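Local coordinates for protein putative cytochrome P450 154A1 (Streptomyces coelicolor, PDB 1ODO) that belongs to the cytochrome P450 family of haem proteins and binds haem through a thiolate ligand to its iron, at residues K97-V102 and F353-P358. Numbering follows the deposited sequence.
With HEM (protoporphyrin IX containing Fe), chain B.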
loop_
_atom_site.group_PDB
_atom_site.type_symbol
_atom_site.label_atom_id
_atom_site.label_comp_id
_atom_site.label_asym_id
_atom_site.label_seq_id
_atom_site.Cartn_x
_atom_site.Cartn_y
_atom_site.Cartn_z
ATOM N N LYS A 97 11.216 -18.521 -0.822
ATOM C CA LYS A 97 11.918 -18.534 -2.099
ATOM C C LYS A 97 11.585 -17.336 -2.995
ATOM O O LYS A 97 12.481 -16.637 -3.472
ATOM C CB LYS A 97 11.587 -19.827 -2.852
ATOM C CG LYS A 97 11.884 -19.786 -4.350
ATOM C CD LYS A 97 11.220 -20.960 -5.067
ATOM C CE LYS A 97 11.278 -20.805 -6.581
ATOM N NZ LYS A 97 10.556 -21.917 -7.269
ATOM N N LEU A 98 10.295 -17.110 -3.225
ATOM C CA LEU A 98 9.849 -16.007 -4.068
ATOM C C LEU A 98 10.134 -14.615 -3.494
ATOM O O LEU A 98 10.220 -13.642 -4.245
ATOM C CB LEU A 98 8.359 -16.179 -4.391
ATOM C CG LEU A 98 8.052 -17.412 -5.260
ATOM C CD1 LEU A 98 6.554 -17.651 -5.344
ATOM C CD2 LEU A 98 8.632 -17.211 -6.659
ATOM N N ARG A 99 10.286 -14.513 -2.177
ATOM C CA ARG A 99 10.567 -13.217 -1.554
ATOM C C ARG A 99 12.074 -12.962 -1.564
ATOM O O ARG A 99 12.519 -11.854 -1.852
ATOM C CB ARG A 99 10.046 -13.178 -0.109
ATOM C CG ARG A 99 10.325 -11.865 0.643
ATOM C CD ARG A 99 9.787 -11.942 2.073
ATOM N NE ARG A 99 10.170 -10.813 2.923
ATOM C CZ ARG A 99 9.387 -9.775 3.214
ATOM N NH1 ARG A 99 8.155 -9.694 2.723
ATOM N NH2 ARG A 99 9.833 -8.826 4.023
ATOM N N ARG A 100 12.852 -13.999 -1.262
ATOM C CA ARG A 100 14.311 -13.890 -1.233
ATOM C C ARG A 100 14.883 -13.398 -2.561
ATOM O O ARG A 100 15.935 -12.758 -2.592
ATOM C CB ARG A 100 14.931 -15.244 -0.872
ATOM N N LEU A 101 14.194 -13.698 -3.653
ATOM C CA LEU A 101 14.651 -13.279 -4.973
ATOM C C LEU A 101 14.664 -11.760 -5.138
ATOM O O LEU A 101 15.543 -11.206 -5.801
ATOM C CB LEU A 101 13.770 -13.905 -6.050
ATOM N N VAL A 102 13.696 -11.091 -4.522
ATOM C CA VAL A 102 13.589 -9.636 -4.605
ATOM C C VAL A 102 14.164 -8.883 -3.404
ATOM O O VAL A 102 14.643 -7.757 -3.545
ATOM C CB VAL A 102 12.106 -9.222 -4.782
ATOM C CG1 VAL A 102 11.982 -7.702 -4.870
ATOM C CG2 VAL A 102 11.532 -9.883 -6.030
ATOM N N PHE A 353 5.601 -9.202 5.848
ATOM C CA PHE A 353 5.793 -7.789 6.177
ATOM C C PHE A 353 6.275 -7.056 4.924
ATOM O O PHE A 353 7.245 -7.476 4.291
ATOM C CB PHE A 353 6.832 -7.640 7.292
ATOM C CG PHE A 353 6.933 -6.244 7.843
ATOM C CD1 PHE A 353 6.157 -5.855 8.931
ATOM C CD2 PHE A 353 7.788 -5.312 7.261
ATOM C CE1 PHE A 353 6.233 -4.550 9.432
ATOM C CE2 PHE A 353 7.871 -4.008 7.752
ATOM C CZ PHE A 353 7.093 -3.626 8.840
ATOM N N CYS A 354 5.599 -5.963 4.575
ATOM C CA CYS A 354 5.956 -5.183 3.394
ATOM C C CYS A 354 7.452 -5.122 3.093
ATOM O O CYS A 354 8.231 -4.567 3.863
ATOM C CB CYS A 354 5.427 -3.760 3.505
ATOM S SG CYS A 354 5.792 -2.813 2.018
ATOM N N LEU A 355 7.839 -5.679 1.951
ATOM C CA LEU A 355 9.237 -5.694 1.539
ATOM C C LEU A 355 9.745 -4.280 1.250
ATOM O O LEU A 355 10.917 -3.977 1.466
ATOM C CB LEU A 355 9.397 -6.580 0.298
ATOM C CG LEU A 355 10.812 -6.923 -0.159
ATOM C CD1 LEU A 355 11.525 -7.717 0.926
ATOM C CD2 LEU A 355 10.740 -7.726 -1.456
ATOM N N GLY A 356 8.856 -3.412 0.774
ATOM C CA GLY A 356 9.255 -2.047 0.468
ATOM C C GLY A 356 9.199 -1.051 1.616
ATOM O O GLY A 356 9.522 0.126 1.433
ATOM N N ALA A 357 8.812 -1.514 2.802
ATOM C CA ALA A 357 8.710 -0.652 3.977
ATOM C C ALA A 357 9.852 0.342 4.190
ATOM O O ALA A 357 9.608 1.535 4.347
ATOM C CB ALA A 357 8.521 -1.507 5.238
ATOM N N PRO A 358 11.112 -0.130 4.205
ATOM C CA PRO A 358 12.207 0.821 4.417
ATOM C C PRO A 358 12.322 1.901 3.344
ATOM O O PRO A 358 12.640 3.051 3.651
ATOM C CB PRO A 358 13.446 -0.082 4.504
ATOM C CG PRO A 358 13.064 -1.279 3.696
ATOM C CD PRO A 358 11.621 -1.509 4.080
HETATM C CHA HEM B . 3.248 -6.279 0.917
HETATM C CHB HEM B . 6.457 -4.002 -1.858
HETATM C CHC HEM B . 4.947 0.247 -0.132
HETATM C CHD HEM B . 1.735 -2.040 2.613
HETATM C C1A HEM B . 4.265 -6.057 0.021
HETATM C C2A HEM B . 4.998 -7.077 -0.722
HETATM C C3A HEM B . 5.888 -6.444 -1.499
HETATM C C4A HEM B . 5.748 -5.013 -1.265
HETATM C CMA HEM B . 6.894 -7.069 -2.481
HETATM C CAA HEM B . 4.746 -8.595 -0.597
HETATM C CBA HEM B . 5.511 -9.178 0.605
HETATM C CGA HEM B . 5.326 -10.677 0.839
HETATM O O1A HEM B . 4.162 -11.143 0.577
HETATM O O2A HEM B . 6.282 -11.325 1.262
HETATM C C1B HEM B . 6.327 -2.655 -1.644
HETATM C C2B HEM B . 7.113 -1.638 -2.320
HETATM C C3B HEM B . 6.692 -0.434 -1.837
HETATM C C4B HEM B . 5.652 -0.696 -0.867
HETATM C CMB HEM B . 8.200 -1.925 -3.377
HETATM C CAB HEM B . 7.178 0.981 -2.206
HETATM C CBB HEM B . 8.637 1.273 -1.819
HETATM C C1C HEM B . 3.936 -0.014 0.783
HETATM C C2C HEM B . 3.210 1.026 1.527
HETATM C C3C HEM B . 2.301 0.385 2.297
HETATM C C4C HEM B . 2.463 -1.032 2.042
HETATM C CMC HEM B . 3.501 2.552 1.379
HETATM C CAC HEM B . 1.239 0.932 3.287
HETATM C CBC HEM B . 1.705 1.995 4.289
HETATM C C1D HEM B . 1.849 -3.386 2.400
HETATM C C2D HEM B . 1.040 -4.409 3.020
HETATM C C3D HEM B . 1.456 -5.603 2.538
HETATM C C4D HEM B . 2.541 -5.327 1.624
HETATM C CMD HEM B . -0.094 -4.135 4.028
HETATM C CAD HEM B . 0.858 -6.977 2.883
HETATM C CBD HEM B . 1.097 -7.532 4.291
HETATM C CGD HEM B . 0.350 -8.846 4.374
HETATM O O1D HEM B . -0.663 -8.911 5.082
HETATM O O2D HEM B . 0.793 -9.784 3.671
HETATM N NA HEM B . 4.749 -4.817 -0.325
HETATM N NB HEM B . 5.434 -2.053 -0.763
HETATM N NC HEM B . 3.465 -1.259 1.120
HETATM N ND HEM B . 2.773 -3.962 1.532
HETATM FE FE HEM B . 4.103 -3.031 0.410
#
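R99 of helix 92-100 grips the backbone of F353 in a polar side-chain-to-backbone contact, with a small apolar patch beside it, where the haem-binding loop leads into helix 357-374. NH1 and NH2 of R99 both donate to the carbonyl O of F353, each at 2.9 Å. The two bonds are bent, and the oxygen lies close to the guanidinium plane. NH2 approaches in the plane of the carbonyl, whereas NH1 is tilted 33° from it. NH1 also donates to the haem propionate oxygen O2A at 2.9 Å, so one nitrogen links helix, loop and cofactor. The chain of R99 is extended, with CG anti to the backbone N (chi1 179°), which carries the guanidinium the full distance. H95 of the same helix and H352, the residue before F353, also hydrogen-bond to the haem. The positive guanidinium probably offsets the charge of the propionate.

L355 sets CD1 over one guanidinium face, offset toward the rim, 3.7 Å from R99 CZ. Its other methyl, CD2, meets V102 CG1 at 3.6 Å. V102 in turn packs on T235 and M239 of helix 229-244. Next to F353, C354 SG binds the haem iron at 2.3 Å, and G356 CA lies 3.5 Å from haem C2B. This is the cysteine-ligand loop of the P450 fold, tied to helix 92-100, which probably corresponds to helix C.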